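Local coordinates for protein endoglucanase (Bacillus akibai, PDB 1UWW) that binds non-crystalline cellulose, as the family 28 carbohydrate-binding module of an alkaline endo-1,4-beta-glucanase that cuts cellulose and related beta-glucans, at residues Val89-Tyr94 / Val181-Val186. Sequence-based numbering, arbitrary orientation.
With CA (calcium ion), chain E; CA (calcium ion), chain C.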
loop_
_atom_site.group_PDB
_atom_site.type_symbol
_atom_site.label_atom_id
_atom_site.label_comp_id
_atom_site.label_asym_id
_atom_site.label_seq_id
_atom_site.Cartn_x
_atom_site.Cartn_y
_atom_site.Cartn_z
ATOM N N VAL A 89 -3.251 -14.284 3.628
ATOM C CA VAL A 89 -2.703 -14.959 2.465
ATOM C C VAL A 89 -1.199 -14.856 2.611
ATOM O O VAL A 89 -0.642 -13.794 2.892
ATOM C CB VAL A 89 -3.187 -14.318 1.162
ATOM C CG1 VAL A 89 -2.406 -14.823 -0.069
ATOM C CG2 VAL A 89 -4.675 -14.624 0.972
ATOM N N THR A 90 -0.545 -16.000 2.507
ATOM C CA THR A 90 0.913 -16.081 2.543
ATOM C C THR A 90 1.474 -16.741 1.300
ATOM O O THR A 90 0.838 -17.563 0.662
ATOM C CB THR A 90 1.385 -16.859 3.775
ATOM O OG1 THR A 90 0.978 -18.232 3.698
ATOM C CG2 THR A 90 0.746 -16.303 5.044
ATOM N N PHE A 91 2.678 -16.337 0.947
ATOM C CA PHE A 91 3.468 -17.034 -0.040
ATOM C C PHE A 91 4.950 -16.753 0.193
ATOM O O PHE A 91 5.319 -15.753 0.793
ATOM C CB PHE A 91 3.055 -16.715 -1.506
ATOM C CG PHE A 91 3.089 -15.258 -1.905
ATOM C CD1 PHE A 91 1.996 -14.423 -1.650
ATOM C CD2 PHE A 91 4.153 -14.753 -2.640
ATOM C CE1 PHE A 91 1.997 -13.091 -2.097
ATOM C CE2 PHE A 91 4.153 -13.446 -3.078
ATOM C CZ PHE A 91 3.077 -12.623 -2.777
ATOM N N ASP A 92 5.770 -17.679 -0.293
ATOM C CA ASP A 92 7.213 -17.440 -0.396
ATOM C C ASP A 92 7.501 -16.679 -1.678
ATOM O O ASP A 92 7.029 -17.052 -2.743
ATOM C CB ASP A 92 7.981 -18.769 -0.398
ATOM C CG ASP A 92 7.819 -19.506 0.880
ATOM O OD1 ASP A 92 8.151 -18.969 1.963
ATOM O OD2 ASP A 92 7.287 -20.642 0.895
ATOM N N PHE A 93 8.221 -15.587 -1.552
ATOM C CA PHE A 93 8.578 -14.753 -2.696
ATOM C C PHE A 93 10.077 -14.654 -2.731
ATOM O O PHE A 93 10.700 -14.337 -1.737
ATOM C CB PHE A 93 7.989 -13.366 -2.551
ATOM C CG PHE A 93 8.153 -12.504 -3.777
ATOM C CD1 PHE A 93 7.787 -12.932 -5.043
ATOM C CD2 PHE A 93 8.695 -11.234 -3.657
ATOM C CE1 PHE A 93 7.967 -12.095 -6.175
ATOM C CE2 PHE A 93 8.854 -10.400 -4.783
ATOM C CZ PHE A 93 8.506 -10.825 -6.021
ATOM N N TYR A 94 10.669 -14.943 -3.872
ATOM C CA TYR A 94 12.114 -14.899 -4.006
ATOM C C TYR A 94 12.486 -13.989 -5.158
ATOM O O TYR A 94 11.788 -13.922 -6.174
ATOM C CB TYR A 94 12.708 -16.268 -4.294
ATOM C CG TYR A 94 12.289 -17.381 -3.357
ATOM C CD1 TYR A 94 11.137 -18.103 -3.576
ATOM C CD2 TYR A 94 13.068 -17.726 -2.283
ATOM C CE1 TYR A 94 10.766 -19.130 -2.732
ATOM C CE2 TYR A 94 12.710 -18.757 -1.428
ATOM C CZ TYR A 94 11.575 -19.446 -1.684
ATOM O OH TYR A 94 11.191 -20.505 -0.869
ATOM N N VAL A 181 12.056 -13.549 -10.599
ATOM C CA VAL A 181 11.334 -13.675 -9.341
ATOM C C VAL A 181 10.606 -15.016 -9.354
ATOM O O VAL A 181 10.371 -15.648 -10.387
ATOM C CB VAL A 181 10.396 -12.502 -9.044
ATOM C CG1 VAL A 181 11.155 -11.175 -9.034
ATOM C CG2 VAL A 181 9.242 -12.461 -9.974
ATOM N N PHE A 182 10.258 -15.453 -8.151
ATOM C CA PHE A 182 9.695 -16.788 -7.913
ATOM C C PHE A 182 8.631 -16.673 -6.810
ATOM O O PHE A 182 8.862 -16.023 -5.786
ATOM C CB PHE A 182 10.751 -17.785 -7.424
ATOM C CG PHE A 182 12.025 -17.855 -8.259
ATOM C CD1 PHE A 182 13.035 -16.879 -8.135
ATOM C CD2 PHE A 182 12.237 -18.926 -9.095
ATOM C CE1 PHE A 182 14.204 -16.967 -8.863
ATOM C CE2 PHE A 182 13.441 -19.030 -9.831
ATOM C CZ PHE A 182 14.406 -18.070 -9.699
ATOM N N VAL A 183 7.510 -17.353 -7.003
ATOM C CA VAL A 183 6.407 -17.421 -6.031
ATOM C C VAL A 183 6.123 -18.886 -5.714
ATOM O O VAL A 183 5.960 -19.704 -6.609
ATOM C CB VAL A 183 5.151 -16.776 -6.668
ATOM C CG1 VAL A 183 3.870 -17.060 -5.878
ATOM C CG2 VAL A 183 5.356 -15.276 -6.877
ATOM N N ASP A 184 6.024 -19.207 -4.427
ATOM C CA ASP A 184 5.721 -20.584 -4.018
ATOM C C ASP A 184 4.771 -20.608 -2.815
ATOM O O ASP A 184 4.715 -19.678 -2.030
ATOM C CB ASP A 184 7.004 -21.352 -3.701
ATOM C CG ASP A 184 6.868 -22.865 -3.828
ATOM O OD1 ASP A 184 5.807 -23.412 -4.218
ATOM O OD2 ASP A 184 7.897 -23.557 -3.591
ATOM N N ASN A 185 4.035 -21.701 -2.690
ATOM C CA ASN A 185 3.241 -21.986 -1.486
ATOM C C ASN A 185 2.183 -20.916 -1.204
ATOM O O ASN A 185 2.038 -20.452 -0.082
ATOM C CB ASN A 185 4.128 -22.244 -0.269
ATOM C CG ASN A 185 5.113 -23.331 -0.514
ATOM O OD1 ASN A 185 4.732 -24.425 -0.928
ATOM N ND2 ASN A 185 6.389 -23.041 -0.307
ATOM N N VAL A 186 1.444 -20.526 -2.237
ATOM C CA VAL A 186 0.394 -19.526 -2.057
ATOM C C VAL A 186 -0.772 -20.176 -1.339
ATOM O O VAL A 186 -1.276 -21.176 -1.785
ATOM C CB VAL A 186 -0.105 -18.894 -3.391
ATOM C CG1 VAL A 186 -1.028 -17.705 -3.084
ATOM C CG2 VAL A 186 1.031 -18.490 -4.299
HETATM CA CA CA E . 7.209 -19.869 3.836
HETATM CA CA CA C . 6.927 -25.582 -4.582
HETATM O O HOH W 1 2.892 -19.954 2.386
HETATM O O HOH W 2 6.622 -22.168 3.086
HETATM O O HOH W 3 10.335 -22.373 -2.725
HETATM O O HOH W 4 6.020 -26.259 -2.521
HETATM O O HOH W 5 8.992 -20.405 4.160
HETATM O O HOH W 6 7.244 -21.080 6.067
HETATM O O HOH W 7 5.094 -18.794 3.140
#
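The Y94 ring has CB of D184 and the carbonyl oxygen of F182 at its edge, near its plane, while H144 stacks on it; its CD1 lies 3.9 Å from F182 CB, the two side chains crossing at about a right angle. Carbonyl O of Y94 sits in the plane of the F182 ring, at its edge. Among the side chains of F91, F93, V181 and V183, V183 CG2 meets the edge of the F93 ring, 3.8 Å from CD1, and V183 CG1 approaches F91 CD2. F93 CG stands anti to the backbone N (chi1 -172°), and farther out CE1 reaches V181 CB. Strands 88-97 and 180-189 are antiparallel neighbours in one sheet of the module's beta-sandwich; F91 and F93 pack on strand 104-111 of the other. D92 with D184 and Y94 with F182 are the hydrogen-bonded pairs. N185 and V186 form a G1 beta bulge within strand 180-189. N185 ND2 donates a nearly straight bond to D92 OD2 (2.8 Å, 169°), its amide almost perpendicular to the carboxylate, whose OD1 binds a calcium ion at 2.3 Å together with E146. D184 holds a second calcium ion through OD1 and OD2, each at 2.5 Å.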